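Local coordinates for protein N-acetylglucosamine-specific lectin (Saxidomus purpuratus, PDB 6A7T) that binds N-acetylglucosamine as a bivalve C-type lectin whose sugar recognition does not depend on calcium, at residues A60-D72 with Y100-G112. Residues are numbered along the deposited sequence; the frame is centred on the assembly and turned at random.
Sequences AALVTVESSEEDD and YRWIDGSSISFNG. With CA (calcium ion), chain C.
Trp102 lays one indole face along the backbone of Thr64 and Val65. Thr64 CA sits over the six-membered ring of Trp102, 4.1 Å from its centroid, as a CH-pi contact, while Val65 N lies above the same face toward the rim. With Trp102 CG beside its own backbone N (chi1 -62°), the indole reaches across this extended backbone; Thr64 CG2 packs on Trp102 CB at 3.7 Å, and Ile108 CG1 lies above the opposite face, toward its rim. At the indole edge, in the ring plane, one water accepts from Trp102 NE1 and Phe110 N and donates to Val65 O (2.7 Å), joining the two segments where no direct hydrogen bond does. Phe110, its CG anti to the backbone N (chi1 161°), turns its ring under the start of helix 68-78: Ser68 CA lies over the face, 3.9 Å from the centroid, and Asp71 CB meets Phe110 CE2 at 3.6 Å, the carboxylate plane tilted 50° from the ring. Tyr127 and Arg75 hold that carboxylate. Beyond Trp102, Ile103 CD1 fits against Ala61 CB and Leu62 CB. Glu66 OE2 and Asp104 OD2 stay 4.5 Å apart, bridged by a water that donates to both and probably eases their repulsion. Glu66 OE2 also accepts from Thr64 OG1 at 2.7 Å, leaving OE1 of Glu66 to bind calcium at 2.3 Å. Thr64 O, both carboxylate oxygens of Glu70, Glu153 and two waters complete the ion's shell. In this C-type lectin fold, Trp102, ending strand 99-102, thus backs the loop of calcium site 1, and Phe110 the first turn of helix 68-78.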
loop_
_atom_site.group_PDB
_atom_site.type_symbol
_atom_site.label_atom_id
_atom_site.label_comp_id
_atom_site.label_asym_id
_atom_site.label_seq_id
_atom_site.Cartn_x
_atom_site.Cartn_y
_atom_site.Cartn_z
ATOM N N ALA A 60 -2.975 -12.599 10.067
ATOM C CA ALA A 60 -2.961 -12.381 8.638
ATOM C C ALA A 60 -3.948 -13.368 8.005
ATOM O O ALA A 60 -4.738 -13.989 8.675
ATOM C CB ALA A 60 -1.545 -12.613 8.165
ATOM N N ALA A 61 -3.868 -13.490 6.701
ATOM C CA ALA A 61 -4.678 -14.439 5.930
ATOM C C ALA A 61 -3.947 -14.749 4.644
ATOM O O ALA A 61 -3.117 -13.984 4.228
ATOM C CB ALA A 61 -6.031 -13.841 5.631
ATOM N N LEU A 62 -4.260 -15.898 4.028
ATOM C CA LEU A 62 -3.686 -16.153 2.708
ATOM C C LEU A 62 -4.023 -14.963 1.783
ATOM O O LEU A 62 -5.127 -14.392 1.828
ATOM C CB LEU A 62 -4.242 -17.474 2.160
ATOM C CG LEU A 62 -3.668 -18.763 2.712
ATOM C CD1 LEU A 62 -4.552 -19.937 2.325
ATOM C CD2 LEU A 62 -2.243 -18.943 2.243
ATOM N N VAL A 63 -3.031 -14.570 0.958
ATOM C CA VAL A 63 -3.097 -13.402 0.123
ATOM C C VAL A 63 -4.296 -13.434 -0.823
ATOM O O VAL A 63 -4.609 -14.442 -1.380
ATOM C CB VAL A 63 -1.787 -13.223 -0.661
ATOM C CG1 VAL A 63 -1.567 -14.341 -1.660
ATOM C CG2 VAL A 63 -1.725 -11.847 -1.305
ATOM N N THR A 64 -4.950 -12.285 -0.968
ATOM C CA THR A 64 -6.019 -12.099 -1.959
ATOM C C THR A 64 -5.515 -11.033 -2.938
ATOM O O THR A 64 -4.820 -10.157 -2.530
ATOM C CB THR A 64 -7.312 -11.709 -1.254
ATOM O OG1 THR A 64 -7.037 -10.493 -0.575
ATOM C CG2 THR A 64 -7.728 -12.792 -0.291
ATOM N N VAL A 65 -5.787 -11.238 -4.245
ATOM C CA VAL A 65 -5.098 -10.465 -5.311
ATOM C C VAL A 65 -6.149 -9.683 -6.100
ATOM O O VAL A 65 -6.749 -10.226 -7.030
ATOM C CB VAL A 65 -4.239 -11.357 -6.215
ATOM C CG1 VAL A 65 -3.394 -10.501 -7.172
ATOM C CG2 VAL A 65 -3.359 -12.302 -5.401
ATOM N N GLU A 66 -6.358 -8.473 -5.623
ATOM C CA GLU A 66 -7.452 -7.598 -6.086
ATOM C C GLU A 66 -7.080 -6.826 -7.353
ATOM O O GLU A 66 -8.007 -6.349 -8.045
ATOM C CB GLU A 66 -7.812 -6.598 -5.002
ATOM C CG GLU A 66 -8.609 -7.251 -3.870
ATOM C CD GLU A 66 -7.788 -7.851 -2.727
ATOM O OE1 GLU A 66 -6.551 -7.585 -2.622
ATOM O OE2 GLU A 66 -8.404 -8.612 -1.958
ATOM N N SER A 67 -5.778 -6.648 -7.610
ATOM C CA SER A 67 -5.334 -5.704 -8.651
ATOM C C SER A 67 -4.162 -6.307 -9.420
ATOM O O SER A 67 -3.439 -7.158 -8.876
ATOM C CB SER A 67 -4.989 -4.359 -8.062
ATOM O OG SER A 67 -3.791 -4.382 -7.277
ATOM N N SER A 68 -4.004 -5.896 -10.687
ATOM C CA SER A 68 -2.797 -6.284 -11.494
ATOM C C SER A 68 -1.498 -5.778 -10.841
ATOM O O SER A 68 -0.448 -6.474 -10.925
ATOM C CB SER A 68 -2.912 -5.744 -12.911
ATOM O OG SER A 68 -2.792 -4.323 -12.834
ATOM N N GLU A 69 -1.534 -4.609 -10.189
ATOM C CA GLU A 69 -0.395 -4.029 -9.472
ATOM C C GLU A 69 0.085 -5.030 -8.388
ATOM O O GLU A 69 1.313 -5.271 -8.193
ATOM C CB GLU A 69 -0.723 -2.699 -8.798
ATOM C CG GLU A 69 -1.038 -1.559 -9.738
ATOM C CD GLU A 69 -2.492 -1.422 -10.193
ATOM O OE1 GLU A 69 -3.271 -2.395 -10.117
ATOM O OE2 GLU A 69 -2.823 -0.338 -10.700
ATOM N N GLU A 70 -0.891 -5.619 -7.690
ATOM C CA GLU A 70 -0.528 -6.547 -6.578
ATOM C C GLU A 70 -0.003 -7.843 -7.167
ATOM O O GLU A 70 0.941 -8.467 -6.628
ATOM C CB GLU A 70 -1.736 -6.778 -5.658
ATOM C CG GLU A 70 -1.412 -7.606 -4.393
ATOM C CD GLU A 70 -2.613 -7.815 -3.481
ATOM O OE1 GLU A 70 -2.396 -8.182 -2.333
ATOM O OE2 GLU A 70 -3.791 -7.558 -3.884
ATOM N N ASP A 71 -0.631 -8.270 -8.259
ATOM C CA ASP A 71 -0.233 -9.463 -8.978
ATOM C C ASP A 71 1.236 -9.324 -9.387
ATOM O O ASP A 71 2.027 -10.252 -9.203
ATOM C CB ASP A 71 -1.142 -9.688 -10.174
ATOM C CG ASP A 71 -0.832 -10.922 -10.981
ATOM O OD1 ASP A 71 -0.976 -12.021 -10.471
ATOM O OD2 ASP A 71 -0.459 -10.731 -12.200
ATOM N N ASP A 72 1.590 -8.151 -9.901
ATOM C CA ASP A 72 2.951 -7.912 -10.375
ATOM C C ASP A 72 3.935 -7.990 -9.205
ATOM O O ASP A 72 5.023 -8.599 -9.320
ATOM C CB ASP A 72 3.037 -6.590 -11.169
ATOM C CG ASP A 72 2.355 -6.592 -12.551
ATOM O OD1 ASP A 72 2.014 -7.680 -13.075
ATOM O OD2 ASP A 72 2.129 -5.460 -13.119
ATOM N N TYR A 100 -15.002 -19.699 -8.034
ATOM C CA TYR A 100 -13.881 -19.310 -7.212
ATOM C C TYR A 100 -14.100 -17.894 -6.642
ATOM O O TYR A 100 -14.488 -16.916 -7.307
ATOM C CB TYR A 100 -12.562 -19.506 -7.999
ATOM C CG TYR A 100 -12.218 -20.944 -8.258
ATOM C CD1 TYR A 100 -11.494 -21.696 -7.345
ATOM C CD2 TYR A 100 -12.605 -21.584 -9.435
ATOM C CE1 TYR A 100 -11.185 -23.024 -7.547
ATOM C CE2 TYR A 100 -12.313 -22.914 -9.655
ATOM C CZ TYR A 100 -11.644 -23.662 -8.697
ATOM O OH TYR A 100 -11.361 -24.979 -8.804
ATOM N N ARG A 101 -13.791 -17.752 -5.343
ATOM C CA ARG A 101 -13.853 -16.525 -4.591
ATOM C C ARG A 101 -12.594 -16.411 -3.703
ATOM O O ARG A 101 -11.999 -17.414 -3.326
ATOM C CB ARG A 101 -15.085 -16.506 -3.674
ATOM C CG ARG A 101 -16.420 -16.710 -4.380
ATOM C CD ARG A 101 -16.819 -15.553 -5.253
ATOM N NE ARG A 101 -17.244 -14.386 -4.497
ATOM C CZ ARG A 101 -18.294 -13.616 -4.804
ATOM N NH1 ARG A 101 -18.922 -13.813 -5.946
ATOM N NH2 ARG A 101 -18.693 -12.671 -3.954
ATOM N N TRP A 102 -12.230 -15.185 -3.392
ATOM C CA TRP A 102 -11.212 -14.951 -2.377
ATOM C C TRP A 102 -11.765 -15.385 -1.028
ATOM O O TRP A 102 -12.956 -15.396 -0.820
ATOM C CB TRP A 102 -10.766 -13.493 -2.351
ATOM C CG TRP A 102 -10.138 -13.066 -3.638
ATOM C CD1 TRP A 102 -10.565 -12.071 -4.466
ATOM C CD2 TRP A 102 -8.962 -13.606 -4.248
ATOM N NE1 TRP A 102 -9.747 -11.944 -5.562
ATOM C CE2 TRP A 102 -8.771 -12.895 -5.462
ATOM C CE3 TRP A 102 -8.074 -14.640 -3.910
ATOM C CZ2 TRP A 102 -7.698 -13.172 -6.302
ATOM C CZ3 TRP A 102 -7.048 -14.942 -4.770
ATOM C CH2 TRP A 102 -6.878 -14.220 -5.964
ATOM N N ILE A 103 -10.862 -15.701 -0.104
ATOM C CA ILE A 103 -11.307 -16.300 1.168
ATOM C C ILE A 103 -12.019 -15.293 2.082
ATOM O O ILE A 103 -12.673 -15.742 3.021
ATOM C CB ILE A 103 -10.153 -16.978 1.909
ATOM C CG1 ILE A 103 -9.019 -15.994 2.161
ATOM C CG2 ILE A 103 -9.746 -18.265 1.196
ATOM C CD1 ILE A 103 -8.037 -16.477 3.215
ATOM N N ASP A 104 -11.943 -13.991 1.809
ATOM C CA ASP A 104 -12.837 -13.024 2.480
ATOM C C ASP A 104 -14.258 -13.016 1.890
ATOM O O ASP A 104 -15.092 -12.158 2.309
ATOM C CB ASP A 104 -12.316 -11.594 2.423
ATOM C CG ASP A 104 -12.086 -11.019 1.034
ATOM O OD1 ASP A 104 -12.396 -11.681 0.043
ATOM O OD2 ASP A 104 -11.564 -9.887 0.975
ATOM N N GLY A 105 -14.519 -13.888 0.925
ATOM C CA GLY A 105 -15.821 -14.039 0.265
ATOM C C GLY A 105 -15.974 -13.239 -1.029
ATOM O O GLY A 105 -16.978 -13.468 -1.782
ATOM N N SER A 106 -15.004 -12.363 -1.331
ATOM C CA SER A 106 -15.127 -11.378 -2.431
ATOM C C SER A 106 -14.903 -12.023 -3.801
ATOM O O SER A 106 -14.252 -13.051 -3.931
ATOM C CB SER A 106 -14.224 -10.201 -2.249
ATOM O OG SER A 106 -12.846 -10.561 -2.304
ATOM N N SER A 107 -15.524 -11.432 -4.836
ATOM C CA SER A 107 -15.399 -11.944 -6.225
ATOM C C SER A 107 -13.983 -11.662 -6.737
ATOM O O SER A 107 -13.393 -10.683 -6.326
ATOM C CB SER A 107 -16.394 -11.326 -7.181
ATOM O OG SER A 107 -16.389 -9.921 -7.005
ATOM N N ILE A 108 -13.527 -12.540 -7.622
ATOM C CA ILE A 108 -12.207 -12.446 -8.265
ATOM C C ILE A 108 -12.376 -11.542 -9.494
ATOM O O ILE A 108 -12.658 -12.034 -10.592
ATOM C CB ILE A 108 -11.616 -13.847 -8.561
ATOM C CG1 ILE A 108 -11.614 -14.725 -7.302
ATOM C CG2 ILE A 108 -10.224 -13.713 -9.150
ATOM C CD1 ILE A 108 -10.815 -16.027 -7.378
ATOM N N SER A 109 -12.209 -10.236 -9.258
ATOM C CA SER A 109 -12.407 -9.142 -10.257
ATOM C C SER A 109 -11.250 -9.067 -11.262
ATOM O O SER A 109 -11.449 -8.676 -12.403
ATOM C CB SER A 109 -12.571 -7.811 -9.592
ATOM O OG SER A 109 -13.802 -7.758 -8.855
ATOM N N PHE A 110 -10.040 -9.396 -10.816
ATOM C CA PHE A 110 -8.857 -9.341 -11.660
ATOM C C PHE A 110 -8.569 -10.741 -12.181
ATOM O O PHE A 110 -8.515 -11.667 -11.394
ATOM C CB PHE A 110 -7.681 -8.762 -10.869
ATOM C CG PHE A 110 -6.350 -9.088 -11.488
ATOM C CD1 PHE A 110 -5.892 -8.379 -12.587
ATOM C CD2 PHE A 110 -5.570 -10.118 -10.990
ATOM C CE1 PHE A 110 -4.671 -8.683 -13.160
ATOM C CE2 PHE A 110 -4.360 -10.434 -11.579
ATOM C CZ PHE A 110 -3.909 -9.713 -12.659
ATOM N N ASN A 111 -8.380 -10.901 -13.502
ATOM C CA ASN A 111 -8.161 -12.245 -14.082
ATOM C C ASN A 111 -6.653 -12.565 -14.154
ATOM O O ASN A 111 -5.985 -12.284 -15.119
ATOM C CB ASN A 111 -8.839 -12.430 -15.441
ATOM C CG ASN A 111 -8.719 -13.846 -15.972
ATOM O OD1 ASN A 111 -8.171 -14.737 -15.324
ATOM N ND2 ASN A 111 -9.244 -14.090 -17.168
ATOM N N GLY A 112 -6.133 -13.192 -13.100
ATOM C CA GLY A 112 -4.769 -13.674 -13.076
ATOM C C GLY A 112 -4.637 -15.151 -13.325
ATOM O O GLY A 112 -3.607 -15.726 -13.035
HETATM CA CA CA C . -4.624 -8.051 -1.418
HETATM O O HOH W 1 -8.618 -9.654 2.167
HETATM O O HOH W 2 -9.188 -10.273 -8.077
HETATM O O HOH W 3 -10.915 -8.459 -1.345
HETATM O O HOH W 4 -1.497 -14.054 -12.455
HETATM O O HOH W 5 -4.598 -5.576 -1.414
HETATM O O HOH W 6 -6.305 -7.611 0.361
#